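PDB 3ER6: putative transcriptional regulator protein from Vibrio parahaemolyticus, which is of unknown function but probably acts as a sequence-specific DNA-binding transcription factor, the crystallised part being its DJ-1/PfpI-like domain. Local coordinates for residues N130-H135 / V163-G168. The protein carries 1 engineered substitution. Sequence-based numbering, arbitrary orientation.
Sequences NKAVMH and VYLSSG
Over their touching parts, 131-135 and 165-168, the two segments run the same way, their end-to-end directions 10° apart, and come closest where the CA atoms of M134 and S167 lie 5.0 Å apart; they are not paired as strands but meet by side chains packing on side chains and on backbone. L165, its CG anti to the carbonyl carbon (chi1 -52°), points CD1 at the backbone of 131-132, 3.6 Å from A132 CA and close to its CB as well. V133 crosses L165 obliquely: CG2, in the crowded position between backbone N and carbonyl carbon, packs 3.8 Å from L165 CB and also touches the hydroxyl of S167. L158 and helix 117-124 add further apolar surface around this pair. Strand 163-166 belongs to the central, mainly parallel sheet of the DJ-1/PfpI domain, of the glutaminase clan, whereas 131-132 pairs with 150-151 in a separate small sheet beside it. S167 lies just past the strand end and is the most deeply covered residue of the contact. Its OG sits 3.3 Å from M134 CA and binds a water at 2.7 Å, which in turn donates a weak hydrogen bond to M134 O. H135 presents the edge of its ring, with S167 O near the ring plane 3.2 Å from CD2. M134 SD lies over one face of that ring, 3.7 Å above the plane, while NE2 hydrogen-bonds to D115 OD1, which probably fixes the ring's rotation.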
loop_
_atom_site.group_PDB
_atom_site.type_symbol
_atom_site.label_atom_id
_atom_site.label_comp_id
_atom_site.label_asym_id
_atom_site.label_seq_id
_atom_site.Cartn_x
_atom_site.Cartn_y
_atom_site.Cartn_z
ATOM N N ASN A 130 -20.226 11.661 -16.179
ATOM C CA ASN A 130 -19.165 11.485 -17.140
ATOM C C ASN A 130 -17.962 12.418 -16.913
ATOM O O ASN A 130 -17.379 12.902 -17.878
ATOM C CB ASN A 130 -19.664 11.636 -18.593
ATOM C CG ASN A 130 -20.218 10.309 -19.161
ATOM O OD1 ASN A 130 -20.554 10.214 -20.348
ATOM N ND2 ASN A 130 -20.354 9.296 -18.299
ATOM N N LYS A 131 -17.540 12.585 -15.659
ATOM C CA LYS A 131 -16.234 13.204 -15.395
ATOM C C LYS A 131 -15.344 12.301 -14.535
ATOM O O LYS A 131 -15.836 11.611 -13.653
ATOM C CB LYS A 131 -16.395 14.569 -14.701
ATOM C CG LYS A 131 -17.299 15.509 -15.488
ATOM C CD LYS A 131 -17.580 16.795 -14.734
ATOM C CE LYS A 131 -18.027 17.882 -15.737
ATOM N NZ LYS A 131 -17.685 19.263 -15.265
ATOM N N ALA A 132 -14.040 12.314 -14.764
ATOM C CA ALA A 132 -13.189 11.389 -14.007
ATOM C C ALA A 132 -11.865 12.037 -13.733
ATOM O O ALA A 132 -11.610 13.165 -14.151
ATOM C CB ALA A 132 -12.950 10.088 -14.810
ATOM N N VAL A 133 -11.005 11.268 -13.087
ATOM C CA VAL A 133 -9.616 11.685 -12.839
ATOM C C VAL A 133 -8.669 10.544 -13.258
ATOM O O VAL A 133 -9.025 9.381 -13.169
ATOM C CB VAL A 133 -9.430 12.025 -11.321
ATOM C CG1 VAL A 133 -10.292 13.243 -10.938
ATOM C CG2 VAL A 133 -9.776 10.788 -10.411
ATOM N N MET A 134 -7.459 10.852 -13.719
ATOM C CA MET A 134 -6.492 9.774 -13.894
ATOM C C MET A 134 -5.129 10.381 -13.702
ATOM O O MET A 134 -4.977 11.601 -13.951
ATOM C CB MET A 134 -6.634 9.108 -15.273
ATOM C CG MET A 134 -5.644 7.955 -15.578
ATOM S SD MET A 134 -5.446 6.600 -14.316
ATOM C CE MET A 134 -7.120 6.175 -14.083
ATOM N N HIS A 135 -4.145 9.593 -13.259
ATOM C CA HIS A 135 -2.808 10.134 -13.095
ATOM C C HIS A 135 -2.137 10.258 -14.480
ATOM O O HIS A 135 -2.630 9.709 -15.500
ATOM C CB HIS A 135 -1.967 9.284 -12.110
ATOM C CG HIS A 135 -2.018 7.816 -12.378
ATOM N ND1 HIS A 135 -1.528 7.256 -13.532
ATOM C CD2 HIS A 135 -2.551 6.790 -11.654
ATOM C CE1 HIS A 135 -1.732 5.948 -13.502
ATOM N NE2 HIS A 135 -2.354 5.643 -12.377
ATOM N N VAL A 163 -20.093 7.038 -6.315
ATOM C CA VAL A 163 -18.882 6.526 -6.955
ATOM C C VAL A 163 -17.729 7.445 -6.531
ATOM O O VAL A 163 -17.785 8.670 -6.709
ATOM C CB VAL A 163 -19.017 6.479 -8.521
ATOM C CG1 VAL A 163 -17.725 5.924 -9.166
ATOM C CG2 VAL A 163 -20.245 5.683 -8.922
ATOM N N TYR A 164 -16.679 6.859 -5.984
ATOM C CA TYR A 164 -15.505 7.589 -5.487
ATOM C C TYR A 164 -14.297 7.183 -6.301
ATOM O O TYR A 164 -13.962 5.993 -6.363
ATOM C CB TYR A 164 -15.223 7.202 -4.004
ATOM C CG TYR A 164 -16.347 7.512 -3.068
ATOM C CD1 TYR A 164 -16.225 8.560 -2.133
ATOM C CD2 TYR A 164 -17.515 6.754 -3.084
ATOM C CE1 TYR A 164 -17.241 8.851 -1.230
ATOM C CE2 TYR A 164 -18.587 7.052 -2.202
ATOM C CZ TYR A 164 -18.433 8.112 -1.300
ATOM O OH TYR A 164 -19.455 8.407 -0.451
ATOM N N LEU A 165 -13.636 8.146 -6.914
ATOM C CA LEU A 165 -12.493 7.902 -7.718
ATOM C C LEU A 165 -11.225 8.498 -7.075
ATOM O O LEU A 165 -11.196 9.682 -6.664
ATOM C CB LEU A 165 -12.626 8.559 -9.125
ATOM C CG LEU A 165 -13.883 8.285 -9.983
ATOM C CD1 LEU A 165 -13.723 9.015 -11.344
ATOM C CD2 LEU A 165 -14.114 6.768 -10.199
ATOM N N SER A 166 -10.160 7.696 -7.024
ATOM C CA SER A 166 -8.898 8.185 -6.476
ATOM C C SER A 166 -7.725 7.685 -7.408
ATOM O O SER A 166 -7.419 6.495 -7.438
ATOM C CB SER A 166 -8.708 7.726 -5.020
ATOM O OG SER A 166 -7.389 8.106 -4.584
ATOM N N SER A 167 -7.123 8.599 -8.182
ATOM C CA SER A 167 -6.033 8.280 -9.141
ATOM C C SER A 167 -4.866 7.502 -8.514
ATOM O O SER A 167 -4.395 6.526 -9.060
ATOM C CB SER A 167 -5.448 9.564 -9.745
ATOM O OG SER A 167 -6.411 10.159 -10.572
ATOM N N GLY A 168 -4.402 7.967 -7.369
ATOM C CA GLY A 168 -3.225 7.415 -6.754
ATOM C C GLY A 168 -2.004 7.626 -7.654
ATOM O O GLY A 168 -1.819 8.728 -8.228
HETATM O O HOH W 1 -5.735 12.742 -11.103
#